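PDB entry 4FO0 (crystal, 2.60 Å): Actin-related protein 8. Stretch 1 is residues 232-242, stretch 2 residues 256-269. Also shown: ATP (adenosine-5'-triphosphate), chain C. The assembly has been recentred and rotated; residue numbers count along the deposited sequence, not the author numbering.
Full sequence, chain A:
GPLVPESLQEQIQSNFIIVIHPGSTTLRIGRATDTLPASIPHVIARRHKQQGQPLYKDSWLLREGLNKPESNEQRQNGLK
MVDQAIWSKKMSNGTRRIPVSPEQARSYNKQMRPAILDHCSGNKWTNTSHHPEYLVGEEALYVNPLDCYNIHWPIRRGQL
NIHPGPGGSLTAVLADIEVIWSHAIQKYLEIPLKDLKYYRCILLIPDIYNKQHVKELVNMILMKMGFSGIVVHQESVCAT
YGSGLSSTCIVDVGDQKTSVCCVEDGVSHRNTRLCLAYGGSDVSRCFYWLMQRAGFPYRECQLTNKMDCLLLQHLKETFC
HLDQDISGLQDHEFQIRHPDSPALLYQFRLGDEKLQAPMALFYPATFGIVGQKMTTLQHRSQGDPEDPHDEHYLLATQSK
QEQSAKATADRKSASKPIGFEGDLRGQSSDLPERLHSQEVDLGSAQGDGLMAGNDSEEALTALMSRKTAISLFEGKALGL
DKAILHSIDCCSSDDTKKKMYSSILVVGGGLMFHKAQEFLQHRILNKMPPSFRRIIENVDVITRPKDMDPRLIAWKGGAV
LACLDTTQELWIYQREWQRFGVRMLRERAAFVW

Stretch 1, residues 232-242: VHQESVCATYG
Stretch 2 256-269: QKTSVCCVEDGVSH

Stretch 1 ends a strand (232-234) and turns at Gln-234, the N-cap position, into a helix that begins at Glu-235 and runs on past Gly-242. Stretch 2 passes from a loop into the strand 258-264, then turns through Asp-265 (phi/psi 55/60) and Gly-266 (78/10) toward His-269. The helix crosses the strand at -55°, with the axes 9.0 Å apart at their closest. The turn is held by Glu-264 N to Val-267 O (2.9 Å), a weak return bond from Val-267 N to Glu-264 O (3.3 Å), and His-269 N to Cys-262 O (3.0 Å).

No direct hydrogen bond joins the stretches, and the 386 Å² they bury is largely a matter of packing. Gly-266 covers the most surface. Its CA lies 5.5 Å from the CA of Val-237, which fixes the register. Positive phi already favours glycine here, and space demands it too: an ideal CB would sit 3.0 Å from Tyr-241 OH. Val-237 (chi1 t) brings CG1 to 3.6 Å from Gly-266 CA, and Tyr-241 (chi1 m, chi2 -17°) sets OH 3.8 Å from the same CA. The other methyl of Val-237, CG2, lies 4.1 Å from Ser-268 N, so the branched side chain fills the space beside the turn.

Val-263 (chi1 t) points toward the helix from the strand. Its CG1 meets Thr-240 CG2 at 3.5 Å, a methyl-to-methyl contact suited to a buried site. Thr-240 (chi1 p) keeps its hydroxyl for polar work: OG1 donates a very short bond to Val-237 O (2.4 Å) and accepts one from a water (2.8 Å to the water oxygen). That water in turn accepts from Gly-266 N (3.0 Å to its oxygen), bridging helix and turn.

One turn earlier on the helix, Ser-236 (chi1 p) packs CB 3.6 Å from SG of Cys-261 (chi1 p), and Ser-236 OG is satisfied elsewhere in the structure. Cys-261 and Val-263, two apart on the strand, both direct CB toward the helix, whereas Val-260 and Glu-264 point away.

From the first turn of the helix, Glu-235 (chi1 p, chi2 t) extends OE1 to 3.8 Å from CE of Lys-257, near the start of stretch 2. The lysine (chi p, p, t, p) instead directs its charge to the nucleotide: NZ bonds ATP O1G at 2.7 Å, and Lys-257 N bonds ATP O3G at 2.8 Å.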

# COMPACT_ATOMS: atom_id res chain seq x y z
N VAL A 232 1.72 19.70 6.27
CA VAL A 232 2.25 18.36 6.14
C VAL A 232 1.95 17.59 7.42
O VAL A 232 2.11 18.12 8.51
CB VAL A 232 3.76 18.39 5.89
CG1 VAL A 232 4.31 17.00 5.94
CG2 VAL A 232 4.04 19.03 4.57
N HIS A 233 1.51 16.35 7.29
CA HIS A 233 1.34 15.51 8.46
C HIS A 233 1.64 14.05 8.14
O HIS A 233 1.63 13.64 6.99
CB HIS A 233 -0.07 15.65 9.01
CG HIS A 233 -0.12 15.67 10.51
ND1 HIS A 233 0.86 15.10 11.29
CD2 HIS A 233 -1.03 16.21 11.36
CE1 HIS A 233 0.56 15.28 12.57
NE2 HIS A 233 -0.59 15.94 12.63
N GLN A 234 1.91 13.27 9.18
CA GLN A 234 2.21 11.86 9.00
C GLN A 234 0.95 11.06 8.76
O GLN A 234 -0.09 11.32 9.36
CB GLN A 234 2.92 11.32 10.22
CG GLN A 234 4.16 12.09 10.52
CD GLN A 234 4.65 11.79 11.90
OE1 GLN A 234 5.59 11.02 12.08
NE2 GLN A 234 4.00 12.39 12.90
N GLU A 235 1.05 10.07 7.87
CA GLU A 235 -0.11 9.30 7.48
C GLU A 235 -0.61 8.49 8.69
O GLU A 235 -1.79 8.18 8.80
CB GLU A 235 0.20 8.43 6.25
CG GLU A 235 1.18 7.27 6.49
CD GLU A 235 1.92 6.77 5.23
OE1 GLU A 235 3.04 6.22 5.38
OE2 GLU A 235 1.40 6.90 4.10
N SER A 236 0.29 8.16 9.61
CA SER A 236 -0.09 7.39 10.79
C SER A 236 -1.01 8.18 11.74
O SER A 236 -2.01 7.66 12.23
CB SER A 236 1.15 6.93 11.55
OG SER A 236 2.05 8.02 11.70
N VAL A 237 -0.66 9.44 12.00
CA VAL A 237 -1.49 10.26 12.85
C VAL A 237 -2.83 10.50 12.17
O VAL A 237 -3.89 10.43 12.81
CB VAL A 237 -0.83 11.60 13.17
CG1 VAL A 237 -1.77 12.46 13.97
CG2 VAL A 237 0.47 11.37 13.91
N CYS A 238 -2.79 10.78 10.87
CA CYS A 238 -4.01 10.99 10.10
C CYS A 238 -4.94 9.79 10.20
O CYS A 238 -6.15 9.93 10.36
CB CYS A 238 -3.68 11.33 8.66
SG CYS A 238 -2.96 12.99 8.48
N ALA A 239 -4.36 8.59 10.10
CA ALA A 239 -5.15 7.39 10.26
C ALA A 239 -5.94 7.40 11.57
O ALA A 239 -7.11 7.01 11.58
CB ALA A 239 -4.26 6.16 10.19
N THR A 240 -5.30 7.83 12.66
CA THR A 240 -5.98 7.89 13.96
C THR A 240 -7.16 8.86 13.93
O THR A 240 -8.22 8.56 14.46
CB THR A 240 -5.03 8.24 15.13
OG1 THR A 240 -4.50 9.56 14.95
CG2 THR A 240 -3.90 7.24 15.20
N TYR A 241 -6.97 10.02 13.28
CA TYR A 241 -8.03 11.00 13.07
C TYR A 241 -9.21 10.44 12.29
O TYR A 241 -10.36 10.64 12.65
CB TYR A 241 -7.50 12.21 12.30
CG TYR A 241 -6.51 13.05 13.06
CD1 TYR A 241 -6.39 12.94 14.45
CD2 TYR A 241 -5.70 13.96 12.40
CE1 TYR A 241 -5.48 13.72 15.14
CE2 TYR A 241 -4.79 14.74 13.08
CZ TYR A 241 -4.69 14.61 14.45
OH TYR A 241 -3.77 15.40 15.11
N GLY A 242 -8.91 9.76 11.19
CA GLY A 242 -9.95 9.26 10.32
C GLY A 242 -10.78 8.18 10.99
O GLY A 242 -11.93 7.95 10.62
N GLN A 256 3.46 -2.12 -0.81
CA GLN A 256 4.90 -2.39 -0.77
C GLN A 256 5.59 -2.14 0.56
O GLN A 256 6.67 -2.66 0.80
CB GLN A 256 5.59 -1.61 -1.87
CG GLN A 256 5.35 -2.25 -3.20
CD GLN A 256 5.61 -1.34 -4.32
OE1 GLN A 256 6.55 -0.53 -4.29
NE2 GLN A 256 4.77 -1.41 -5.33
N LYS A 257 4.98 -1.33 1.42
CA LYS A 257 5.60 -1.05 2.71
C LYS A 257 4.59 -1.29 3.79
O LYS A 257 3.39 -1.15 3.56
CB LYS A 257 6.13 0.39 2.78
CG LYS A 257 5.06 1.45 2.85
CD LYS A 257 4.68 1.77 4.29
CE LYS A 257 3.38 2.55 4.36
NZ LYS A 257 2.22 1.75 3.87
N THR A 258 5.08 -1.68 4.96
CA THR A 258 4.23 -1.84 6.14
C THR A 258 4.75 -0.98 7.28
O THR A 258 5.90 -1.13 7.68
CB THR A 258 4.23 -3.27 6.62
OG1 THR A 258 3.64 -4.09 5.61
CG2 THR A 258 3.45 -3.39 7.92
N SER A 259 3.91 -0.08 7.80
CA SER A 259 4.28 0.77 8.91
C SER A 259 3.65 0.27 10.18
O SER A 259 2.49 -0.14 10.19
CB SER A 259 3.81 2.21 8.70
OG SER A 259 4.49 2.84 7.63
N VAL A 260 4.43 0.30 11.26
CA VAL A 260 3.91 0.11 12.60
C VAL A 260 4.33 1.29 13.47
O VAL A 260 5.44 1.82 13.33
CB VAL A 260 4.44 -1.18 13.23
CG1 VAL A 260 3.63 -1.52 14.48
CG2 VAL A 260 4.34 -2.30 12.24
N CYS A 261 3.44 1.73 14.36
CA CYS A 261 3.83 2.72 15.34
C CYS A 261 2.74 2.94 16.37
O CYS A 261 1.59 2.53 16.17
CB CYS A 261 4.22 4.04 14.68
SG CYS A 261 2.84 5.12 14.20
N CYS A 262 3.10 3.56 17.48
CA CYS A 262 2.12 3.86 18.51
C CYS A 262 1.82 5.33 18.53
O CYS A 262 2.73 6.17 18.58
CB CYS A 262 2.62 3.38 19.86
SG CYS A 262 2.68 1.60 19.94
N VAL A 263 0.54 5.65 18.48
CA VAL A 263 0.12 7.04 18.40
C VAL A 263 -0.74 7.36 19.60
O VAL A 263 -1.65 6.60 19.95
CB VAL A 263 -0.64 7.32 17.09
CG1 VAL A 263 -1.38 8.65 17.15
CG2 VAL A 263 0.31 7.30 15.91
N GLU A 264 -0.41 8.48 20.24
CA GLU A 264 -1.10 8.92 21.44
C GLU A 264 -1.44 10.40 21.29
O GLU A 264 -0.57 11.26 21.41
CB GLU A 264 -0.20 8.72 22.65
CG GLU A 264 -0.95 8.41 23.94
CD GLU A 264 -0.02 7.92 25.03
OE1 GLU A 264 1.21 7.94 24.81
OE2 GLU A 264 -0.51 7.51 26.10
N ASP A 265 -2.71 10.67 20.99
CA ASP A 265 -3.21 12.04 20.84
C ASP A 265 -2.44 12.86 19.83
O ASP A 265 -1.87 13.91 20.17
CB ASP A 265 -3.20 12.77 22.19
CG ASP A 265 -3.74 11.91 23.32
OD1 ASP A 265 -4.82 11.30 23.16
OD2 ASP A 265 -3.06 11.84 24.37
N GLY A 266 -2.41 12.40 18.58
CA GLY A 266 -1.79 13.16 17.50
C GLY A 266 -0.27 13.05 17.50
O GLY A 266 0.42 13.76 16.76
N VAL A 267 0.27 12.16 18.32
CA VAL A 267 1.71 12.02 18.35
C VAL A 267 2.17 10.59 18.10
O VAL A 267 1.83 9.66 18.84
CB VAL A 267 2.28 12.49 19.69
CG1 VAL A 267 3.79 12.47 19.65
CG2 VAL A 267 1.77 13.87 19.99
N SER A 268 2.95 10.42 17.03
CA SER A 268 3.60 9.15 16.77
C SER A 268 4.88 9.09 17.59
O SER A 268 5.76 9.94 17.45
CB SER A 268 3.92 9.01 15.29
OG SER A 268 4.69 7.85 15.06
N HIS A 269 4.98 8.10 18.47
CA HIS A 269 6.17 8.00 19.30
C HIS A 269 7.35 7.42 18.53
O HIS A 269 7.34 6.23 18.19
CB HIS A 269 5.87 7.18 20.56
CG HIS A 269 4.84 7.81 21.44
ND1 HIS A 269 4.87 9.15 21.77
CD2 HIS A 269 3.75 7.29 22.05
CE1 HIS A 269 3.84 9.43 22.55
NE2 HIS A 269 3.14 8.32 22.74
PG ATP C . 2.29 1.65 0.10
O1G ATP C . 1.46 2.06 1.28
O2G ATP C . 3.10 2.76 -0.53
O3G ATP C . 3.07 0.36 0.27
PB ATP C . -0.24 1.93 -1.30
O1B ATP C . -0.31 2.06 -2.80
O2B ATP C . -0.60 3.07 -0.35
O3B ATP C . 1.21 1.29 -1.02
PA ATP C . -2.65 0.56 -0.62
O1A ATP C . -3.34 1.11 -1.84
O2A ATP C . -2.99 1.03 0.77
O3A ATP C . -1.07 0.63 -0.89
O5' ATP C . -2.84 -1.02 -0.66
C5' ATP C . -2.55 -1.69 -1.88
C4' ATP C . -2.54 -3.17 -1.61
O4' ATP C . -3.81 -3.53 -1.10
C3' ATP C . -2.33 -4.00 -2.87
O3' ATP C . -1.31 -4.97 -2.65
C2' ATP C . -3.66 -4.68 -3.09
O2' ATP C . -3.54 -5.96 -3.69
C1' ATP C . -4.15 -4.79 -1.67
N9 ATP C . -5.59 -5.08 -1.63
C8 ATP C . -6.58 -4.28 -2.06
N7 ATP C . -7.78 -4.88 -1.88
C5 ATP C . -7.56 -6.08 -1.34
C6 ATP C . -8.40 -7.21 -0.91
N6 ATP C . -9.75 -7.14 -1.04
N1 ATP C . -7.77 -8.29 -0.39
C2 ATP C . -6.43 -8.36 -0.26
N3 ATP C . -5.61 -7.36 -0.64
C4 ATP C . -6.11 -6.22 -1.17
O HOH W 1 -4.50 10.45 17.61